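Local coordinates for protein COMB10 (Helicobacter pylori, PDB 2BHV) that serves as a VirB10-family core subunit of the Com type IV secretion system, which probably mediates DNA uptake in natural transformation, at residues I89-N94 with N132-E137; R102-W107 with E137-N142. All coordinates share one frame; numbering follows the deposited sequence.

Contacts 1 and 2 lay one helix, 132-146, across two adjacent antiparallel strands of the large mixed sheet, and their centres are about 6 Å apart. Contact 1 sets the first turns of the helix (132-137) on strand residues 89-94; contact 2 sets the following turns (137-142) on residues 102-107, and Glu137 belongs to both helical segments. The strands are tied edge to edge by backbone pairing: Tyr91 O lies 2.9 Å from Val106 N, and Ser93 O lies 3.0 Å from Asp104 N, both probable hydrogen bonds. The side chains of Tyr91, Ser93, Asp104 and Val106 all point toward the helix, with Val135 against the first two and Ile139 against the last two.

Contact 1 of 2, residues I89-N94 with N132-E137; sequences IGYYSN and NGLVGE
Val135 turns CG1 anti to its backbone N (chi1 174°), which leaves CG2 anti to the carbonyl carbon, and the two methyls meet different parts of strand 89-94. CG2 lies over the backbone of Tyr92, between Tyr91 C and Tyr92 C, 3.8 Å from the latter, and also meets the CB of Tyr91 at 4.0 Å. CG1 goes to Ser93, whose OG lies 3.6 Å from it. Leu134 has CG anti to the backbone N (chi1 -179°); beyond it, CD2 lies over one face of the Tyr91 ring, 4.1 Å above the plane and displaced toward the rim; the nearest ring atom is CG. The methyl thus covers the root of the ring rather than its hydroxyl end. At the start of the helix, Asn132 reaches back with its side-chain amide: ND2 comes beside CB of Ser93 and lies 3.6 Å from its OG, a pair that is not a hydrogen bond. No hydrogen bond joins the two segments, so the contact is held by packing.

Segments 89-94 and 132-137 run at 106° to each other, their axes 7.6 Å apart at closest. Alternation along the strand sorts the side chains: Tyr91 and Ser93 point toward the helix, whereas Tyr92 points away, where its side chain packs against Ile56, Ile60 and Val64. Val135 and Ser93 are buried, while Asn132 is exposed. A helix lying steeply across two antiparallel strands of the curved mixed sheet is consistent with the modified beta-barrel of the VirB10 family, from one side of which a helix projects.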
ATOM      1  N   ILE A  89      16.613 -28.416   9.058  1.00 45.76           N
ATOM      2  CA  ILE A  89      17.453 -27.297   8.655  1.00 45.91           C
ATOM      3  C   ILE A  89      17.005 -26.790   7.296  1.00 46.00           C
ATOM      4  O   ILE A  89      16.906 -27.559   6.333  1.00 46.03           O
ATOM      5  CB  ILE A  89      18.941 -27.680   8.644  1.00 45.82           C
ATOM      6  CG1 ILE A  89      19.368 -28.135  10.033  1.00 46.04           C
ATOM      7  CG2 ILE A  89      19.789 -26.521   8.190  1.00 45.71           C
ATOM      8  CD1 ILE A  89      20.629 -28.960  10.040  1.00 47.21           C
ATOM      9  N   GLY A  90      16.720 -25.492   7.234  1.00 46.07           N
ATOM     10  CA  GLY A  90      16.303 -24.836   6.002  1.00 46.03           C
ATOM     11  C   GLY A  90      17.079 -23.566   5.685  1.00 45.99           C
ATOM     12  O   GLY A  90      17.786 -23.027   6.534  1.00 45.75           O
ATOM     13  N   TYR A  91      16.939 -23.093   4.447  1.00 46.00           N
ATOM     14  CA  TYR A  91      17.543 -21.850   4.015  1.00 45.95           C
ATOM     15  C   TYR A  91      16.459 -21.012   3.407  1.00 46.04           C
ATOM     16  O   TYR A  91      15.632 -21.516   2.674  1.00 46.06           O
ATOM     17  CB  TYR A  91      18.658 -22.124   3.015  1.00 45.88           C
ATOM     18  CG  TYR A  91      19.738 -22.984   3.599  1.00 45.86           C
ATOM     19  CD1 TYR A  91      20.770 -22.428   4.351  1.00 46.09           C
ATOM     20  CD2 TYR A  91      19.720 -24.364   3.432  1.00 46.15           C
ATOM     21  CE1 TYR A  91      21.769 -23.228   4.919  1.00 46.02           C
ATOM     22  CE2 TYR A  91      20.711 -25.173   3.993  1.00 46.33           C
ATOM     23  CZ  TYR A  91      21.725 -24.599   4.732  1.00 46.05           C
ATOM     24  OH  TYR A  91      22.684 -25.407   5.272  1.00 46.11           O
ATOM     25  N   TYR A  92      16.450 -19.733   3.740  1.00 46.27           N
ATOM     26  CA  TYR A  92      15.361 -18.859   3.358  1.00 46.61           C
ATOM     27  C   TYR A  92      15.869 -17.589   2.698  1.00 47.09           C
ATOM     28  O   TYR A  92      16.972 -17.117   3.006  1.00 47.05           O
ATOM     29  CB  TYR A  92      14.507 -18.499   4.575  1.00 46.53           C
ATOM     30  CG  TYR A  92      15.186 -17.584   5.599  1.00 46.74           C
ATOM     31  CD1 TYR A  92      15.141 -16.187   5.465  1.00 46.31           C
ATOM     32  CD2 TYR A  92      15.854 -18.113   6.708  1.00 46.54           C
ATOM     33  CE1 TYR A  92      15.735 -15.357   6.387  1.00 46.03           C
ATOM     34  CE2 TYR A  92      16.461 -17.283   7.641  1.00 46.48           C
ATOM     35  CZ  TYR A  92      16.394 -15.902   7.475  1.00 46.67           C
ATOM     36  OH  TYR A  92      16.999 -15.061   8.395  1.00 47.01           O
ATOM     37  N   SER A  93      15.053 -17.034   1.798  1.00 47.54           N
ATOM     38  CA  SER A  93      15.292 -15.708   1.244  1.00 48.32           C
ATOM     39  C   SER A  93      13.983 -14.943   1.086  1.00 48.99           C
ATOM     40  O   SER A  93      12.917 -15.539   0.905  1.00 48.93           O
ATOM     41  CB  SER A  93      16.007 -15.794  -0.103  1.00 48.23           C
ATOM     42  OG  SER A  93      15.130 -16.262  -1.120  1.00 48.74           O
ATOM     43  N   ASN A  94      14.078 -13.620   1.165  1.00 50.06           N
ATOM     44  CA  ASN A  94      12.961 -12.757   0.869  1.00 51.30           C
ATOM     45  C   ASN A  94      13.159 -12.182  -0.522  1.00 52.96           C
ATOM     46  O   ASN A  94      14.205 -11.628  -0.827  1.00 52.88           O
ATOM     47  CB  ASN A  94      12.821 -11.678   1.942  1.00 50.79           C
ATOM     48  CG  ASN A  94      12.238 -12.236   3.241  1.00 50.72           C
ATOM     49  OD1 ASN A  94      12.964 -12.463   4.241  1.00 49.40           O
ATOM     50  ND2 ASN A  94      10.917 -12.491   3.225  1.00 50.17           N
ATOM     51  N   ASN A 132      21.517 -15.931  -0.647  1.00 50.90           N
ATOM     52  CA  ASN A 132      20.343 -15.566  -1.452  1.00 50.58           C
ATOM     53  C   ASN A 132      20.380 -16.252  -2.811  1.00 49.92           C
ATOM     54  O   ASN A 132      19.363 -16.777  -3.303  1.00 49.90           O
ATOM     55  CB  ASN A 132      20.270 -14.042  -1.616  1.00 50.90           C
ATOM     56  CG  ASN A 132      19.029 -13.584  -2.382  1.00 52.50           C
ATOM     57  OD1 ASN A 132      19.090 -12.621  -3.158  1.00 53.66           O
ATOM     58  ND2 ASN A 132      17.893 -14.269  -2.166  1.00 53.51           N
ATOM     59  N   GLY A 133      21.567 -16.227  -3.412  1.00 49.09           N
ATOM     60  CA  GLY A 133      21.871 -17.029  -4.578  1.00 48.00           C
ATOM     61  C   GLY A 133      21.592 -18.486  -4.289  1.00 47.27           C
ATOM     62  O   GLY A 133      20.859 -19.125  -5.037  1.00 47.69           O
ATOM     63  N   LEU A 134      22.147 -19.006  -3.192  1.00 46.09           N
ATOM     64  CA  LEU A 134      21.997 -20.427  -2.853  1.00 45.09           C
ATOM     65  C   LEU A 134      20.546 -20.913  -2.832  1.00 44.28           C
ATOM     66  O   LEU A 134      20.253 -21.985  -3.354  1.00 44.21           O
ATOM     67  CB  LEU A 134      22.671 -20.764  -1.521  1.00 45.39           C
ATOM     68  CG  LEU A 134      22.588 -22.248  -1.108  1.00 45.49           C
ATOM     69  CD1 LEU A 134      23.852 -23.012  -1.519  1.00 45.60           C
ATOM     70  CD2 LEU A 134      22.319 -22.402   0.380  1.00 44.66           C
ATOM     71  N   VAL A 135      19.652 -20.137  -2.224  1.00 43.28           N
ATOM     72  CA  VAL A 135      18.223 -20.465  -2.234  1.00 42.41           C
ATOM     73  C   VAL A 135      17.684 -20.469  -3.657  1.00 41.65           C
ATOM     74  O   VAL A 135      16.891 -21.320  -4.019  1.00 40.87           O
ATOM     75  CB  VAL A 135      17.410 -19.481  -1.387  1.00 42.50           C
ATOM     76  CG1 VAL A 135      15.936 -19.753  -1.531  1.00 42.80           C
ATOM     77  CG2 VAL A 135      17.805 -19.584   0.071  1.00 43.07           C
ATOM     78  N   GLY A 136      18.144 -19.512  -4.458  1.00 41.53           N
ATOM     79  CA  GLY A 136      17.784 -19.433  -5.866  1.00 41.42           C
ATOM     80  C   GLY A 136      18.121 -20.698  -6.627  1.00 41.48           C
ATOM     81  O   GLY A 136      17.275 -21.249  -7.337  1.00 41.86           O
ATOM     82  N   GLU A 137      19.359 -21.170  -6.471  1.00 41.35           N
ATOM     83  CA  GLU A 137      19.840 -22.351  -7.195  1.00 41.01           C
ATOM     84  C   GLU A 137      19.208 -23.626  -6.669  1.00 40.43           C
ATOM     85  O   GLU A 137      19.027 -24.577  -7.418  1.00 40.51           O
ATOM     86  CB  GLU A 137      21.377 -22.451  -7.169  1.00 41.19           C
ATOM     87  CG  GLU A 137      21.979 -23.325  -8.293  1.00 42.92           C
ATOM     88  CD  GLU A 137      21.680 -22.797  -9.732  1.00 45.86           C
ATOM     89  OE1 GLU A 137      22.388 -21.868 -10.207  1.00 45.55           O
ATOM     90  OE2 GLU A 137      20.747 -23.331 -10.393  1.00 46.57           O
TER

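Contact 2 of 2, residues R102-W107 with E137-N142; sequences RLDIVW and ELIERN
Val106 is the centre of this contact, touching three helix residues with its two methyls. CG1 meets Leu138 CD1 at 3.9 Å, the side chains crossing at a slant, and the same methyl faces Asn142 tip to tip, 4.2 Å from ND2. CG2, on the other branch, packs against CG1 of Ile139 at 4.1 Å. The first torsion of Val106 (chi1 -175°) puts CG1 anti to the backbone N and CG2 anti to the carbonyl carbon, and in this way divides the three partners between the branches. Val106, Leu138 and Asn142 are all buried. The amide of Asn142 does not lack a partner there, because ND2 is hydrogen-bonded to the carbonyl oxygen of Pro149.

Toward Asp104 the contact has fewer partners, is less buried and is mixed in character. Here Ile139 supplies only its terminal methyl: CD1 lies 3.8 Å from Asp104 OD2 and also near CB, the two side chains crossing at about a right angle. Both residues are partly exposed. The carboxylate makes a long salt bridge within its own segment, Arg102 NH1 to Asp104 OD1 at 3.7 Å, and Arg102 itself is exposed. No hydrogen bond spans the two segments, and the axes, 9.6 Å apart at closest and inclined at 67°, are separated by side chains.

Strand 103-111 pairs with strand 87-94 in the large sheet, and helix 132-146 lies over one face of these two strands. Ile105 and Trp107 point away from that helix, Ile105 against Ile56, Tyr92 and Val64, and Trp107 against Val64 and Ala66 of strand 62-68. Near the start of the strand, Leu103 and Ile105 also pack on Ile196 of the second subunit, at the start of its helix 196-209.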
ATOM      1  N   ARG A 102       7.584 -11.758  -0.238  1.00 52.00           N
ATOM      2  CA  ARG A 102       7.748 -13.132  -0.684  1.00 50.28           C
ATOM      3  C   ARG A 102       8.869 -13.821   0.065  1.00 49.49           C
ATOM      4  O   ARG A 102      10.009 -13.352   0.042  1.00 49.36           O
ATOM      5  CB  ARG A 102       8.026 -13.201  -2.181  1.00 50.09           C
ATOM      6  CG  ARG A 102       8.574 -14.575  -2.615  1.00 50.15           C
ATOM      7  CD  ARG A 102       7.501 -15.693  -2.594  1.00 48.77           C
ATOM      8  NE  ARG A 102       6.735 -15.666  -3.839  1.00 48.41           N
ATOM      9  CZ  ARG A 102       7.222 -16.044  -5.028  1.00 48.76           C
ATOM     10  NH1 ARG A 102       8.472 -16.507  -5.122  1.00 48.28           N
ATOM     11  NH2 ARG A 102       6.459 -15.986  -6.127  1.00 48.83           N
ATOM     12  N   LEU A 103       8.534 -14.939   0.716  1.00 48.49           N
ATOM     13  CA  LEU A 103       9.489 -15.715   1.512  1.00 47.66           C
ATOM     14  C   LEU A 103       9.566 -17.101   0.938  1.00 47.40           C
ATOM     15  O   LEU A 103       8.522 -17.756   0.769  1.00 47.71           O
ATOM     16  CB  LEU A 103       9.018 -15.833   2.969  1.00 47.35           C
ATOM     17  CG  LEU A 103       9.979 -16.095   4.144  1.00 47.18           C
ATOM     18  CD1 LEU A 103       9.305 -16.938   5.196  1.00 46.43           C
ATOM     19  CD2 LEU A 103      11.301 -16.717   3.746  1.00 47.56           C
ATOM     20  N   ASP A 104      10.777 -17.563   0.645  1.00 46.83           N
ATOM     21  CA  ASP A 104      10.944 -18.941   0.232  1.00 46.84           C
ATOM     22  C   ASP A 104      11.802 -19.673   1.227  1.00 46.68           C
ATOM     23  O   ASP A 104      12.868 -19.198   1.579  1.00 46.94           O
ATOM     24  CB  ASP A 104      11.555 -19.019  -1.161  1.00 46.84           C
ATOM     25  CG  ASP A 104      10.734 -18.280  -2.196  1.00 47.43           C
ATOM     26  OD1 ASP A 104       9.491 -18.249  -2.075  1.00 47.75           O
ATOM     27  OD2 ASP A 104      11.326 -17.716  -3.141  1.00 48.21           O
ATOM     28  N   ILE A 105      11.333 -20.827   1.692  1.00 46.36           N
ATOM     29  CA  ILE A 105      12.128 -21.665   2.568  1.00 45.84           C
ATOM     30  C   ILE A 105      12.350 -23.010   1.883  1.00 45.81           C
ATOM     31  O   ILE A 105      11.401 -23.707   1.551  1.00 46.00           O
ATOM     32  CB  ILE A 105      11.448 -21.868   3.932  1.00 45.71           C
ATOM     33  CG1 ILE A 105      11.083 -20.527   4.566  1.00 45.13           C
ATOM     34  CG2 ILE A 105      12.347 -22.662   4.853  1.00 46.12           C
ATOM     35  CD1 ILE A 105      10.070 -20.635   5.648  1.00 44.72           C
ATOM     36  N   VAL A 106      13.608 -23.354   1.648  1.00 45.74           N
ATOM     37  CA  VAL A 106      13.955 -24.687   1.184  1.00 45.72           C
ATOM     38  C   VAL A 106      14.421 -25.514   2.365  1.00 45.64           C
ATOM     39  O   VAL A 106      15.485 -25.277   2.908  1.00 45.68           O
ATOM     40  CB  VAL A 106      15.073 -24.651   0.132  1.00 45.64           C
ATOM     41  CG1 VAL A 106      15.339 -26.047  -0.429  1.00 45.71           C
ATOM     42  CG2 VAL A 106      14.719 -23.711  -0.971  1.00 45.81           C
ATOM     43  N   TRP A 107      13.612 -26.475   2.774  1.00 45.68           N
ATOM     44  CA  TRP A 107      14.028 -27.380   3.819  1.00 45.93           C
ATOM     45  C   TRP A 107      14.977 -28.415   3.222  1.00 46.05           C
ATOM     46  O   TRP A 107      14.582 -29.213   2.371  1.00 46.20           O
ATOM     47  CB  TRP A 107      12.814 -28.029   4.492  1.00 45.80           C
ATOM     48  CG  TRP A 107      11.908 -27.020   5.167  1.00 45.90           C
ATOM     49  CD1 TRP A 107      10.663 -26.646   4.761  1.00 45.56           C
ATOM     50  CD2 TRP A 107      12.187 -26.256   6.357  1.00 46.01           C
ATOM     51  NE1 TRP A 107      10.142 -25.699   5.617  1.00 45.26           N
ATOM     52  CE2 TRP A 107      11.051 -25.442   6.607  1.00 45.54           C
ATOM     53  CE3 TRP A 107      13.285 -26.180   7.237  1.00 45.84           C
ATOM     54  CZ2 TRP A 107      10.975 -24.568   7.697  1.00 45.45           C
ATOM     55  CZ3 TRP A 107      13.208 -25.306   8.323  1.00 45.49           C
ATOM     56  CH2 TRP A 107      12.059 -24.513   8.540  1.00 45.55           C
ATOM     57  N   GLU A 137      19.359 -21.170  -6.471  1.00 41.35           N
ATOM     58  CA  GLU A 137      19.840 -22.351  -7.195  1.00 41.01           C
ATOM     59  C   GLU A 137      19.208 -23.626  -6.669  1.00 40.43           C
ATOM     60  O   GLU A 137      19.027 -24.577  -7.418  1.00 40.51           O
ATOM     61  CB  GLU A 137      21.377 -22.451  -7.169  1.00 41.19           C
ATOM     62  CG  GLU A 137      21.979 -23.325  -8.293  1.00 42.92           C
ATOM     63  CD  GLU A 137      21.680 -22.797  -9.732  1.00 45.86           C
ATOM     64  OE1 GLU A 137      22.388 -21.868 -10.207  1.00 45.55           O
ATOM     65  OE2 GLU A 137      20.747 -23.331 -10.393  1.00 46.57           O
ATOM     66  N   LEU A 138      18.870 -23.651  -5.386  1.00 39.93           N
ATOM     67  CA  LEU A 138      18.232 -24.825  -4.821  1.00 39.37           C
ATOM     68  C   LEU A 138      16.851 -24.965  -5.440  1.00 39.46           C
ATOM     69  O   LEU A 138      16.447 -26.062  -5.841  1.00 39.10           O
ATOM     70  CB  LEU A 138      18.155 -24.734  -3.298  1.00 39.03           C
ATOM     71  CG  LEU A 138      19.430 -24.714  -2.437  1.00 37.97           C
ATOM     72  CD1 LEU A 138      19.053 -25.133  -1.045  1.00 37.74           C
ATOM     73  CD2 LEU A 138      20.544 -25.602  -2.948  1.00 36.13           C
ATOM     74  N   ILE A 139      16.161 -23.828  -5.547  1.00 39.58           N
ATOM     75  CA  ILE A 139      14.855 -23.733  -6.181  1.00 39.82           C
ATOM     76  C   ILE A 139      14.925 -24.114  -7.650  1.00 40.50           C
ATOM     77  O   ILE A 139      14.061 -24.838  -8.151  1.00 40.61           O
ATOM     78  CB  ILE A 139      14.270 -22.321  -6.028  1.00 39.54           C
ATOM     79  CG1 ILE A 139      13.726 -22.130  -4.607  1.00 39.47           C
ATOM     80  CG2 ILE A 139      13.162 -22.077  -7.032  1.00 39.36           C
ATOM     81  CD1 ILE A 139      13.396 -20.682  -4.243  1.00 38.89           C
ATOM     82  N   GLU A 140      15.957 -23.630  -8.330  1.00 41.34           N
ATOM     83  CA  GLU A 140      16.196 -23.983  -9.728  1.00 42.26           C
ATOM     84  C   GLU A 140      16.545 -25.468  -9.927  1.00 42.83           C
ATOM     85  O   GLU A 140      16.062 -26.099 -10.866  1.00 42.86           O
ATOM     86  CB  GLU A 140      17.290 -23.098 -10.318  1.00 42.20           C
ATOM     87  CG  GLU A 140      17.699 -23.492 -11.721  1.00 42.66           C
ATOM     88  CD  GLU A 140      18.395 -22.376 -12.445  1.00 43.25           C
ATOM     89  OE1 GLU A 140      18.754 -21.377 -11.791  1.00 43.55           O
ATOM     90  OE2 GLU A 140      18.583 -22.495 -13.673  1.00 43.91           O
ATOM     91  N   ARG A 141      17.388 -26.010  -9.049  1.00 43.73           N
ATOM     92  CA  ARG A 141      17.708 -27.438  -9.069  1.00 44.56           C
ATOM     93  C   ARG A 141      16.420 -28.229  -8.901  1.00 44.30           C
ATOM     94  O   ARG A 141      16.104 -29.096  -9.717  1.00 44.15           O
ATOM     95  CB  ARG A 141      18.730 -27.819  -7.971  1.00 45.12           C
ATOM     96  CG  ARG A 141      20.219 -27.641  -8.367  1.00 47.46           C
ATOM     97  CD  ARG A 141      21.137 -28.756  -7.792  1.00 51.02           C
ATOM     98  NE  ARG A 141      21.653 -28.492  -6.435  1.00 53.93           N
ATOM     99  CZ  ARG A 141      21.240 -29.102  -5.312  1.00 55.80           C
ATOM    100  NH1 ARG A 141      20.275 -30.025  -5.344  1.00 56.16           N
ATOM    101  NH2 ARG A 141      21.797 -28.790  -4.138  1.00 55.70           N
ATOM    102  N   ASN A 142      15.676 -27.899  -7.845  1.00 44.23           N
ATOM    103  CA  ASN A 142      14.414 -28.554  -7.539  1.00 44.20           C
ATOM    104  C   ASN A 142      13.490 -28.597  -8.736  1.00 44.23           C
ATOM    105  O   ASN A 142      12.865 -29.625  -9.002  1.00 44.33           O
ATOM    106  CB  ASN A 142      13.708 -27.840  -6.388  1.00 44.33           C
ATOM    107  CG  ASN A 142      14.135 -28.350  -5.029  1.00 44.59           C
ATOM    108  OD1 ASN A 142      14.762 -29.408  -4.906  1.00 45.14           O
ATOM    109  ND2 ASN A 142      13.783 -27.599  -3.989  1.00 44.35           N
TER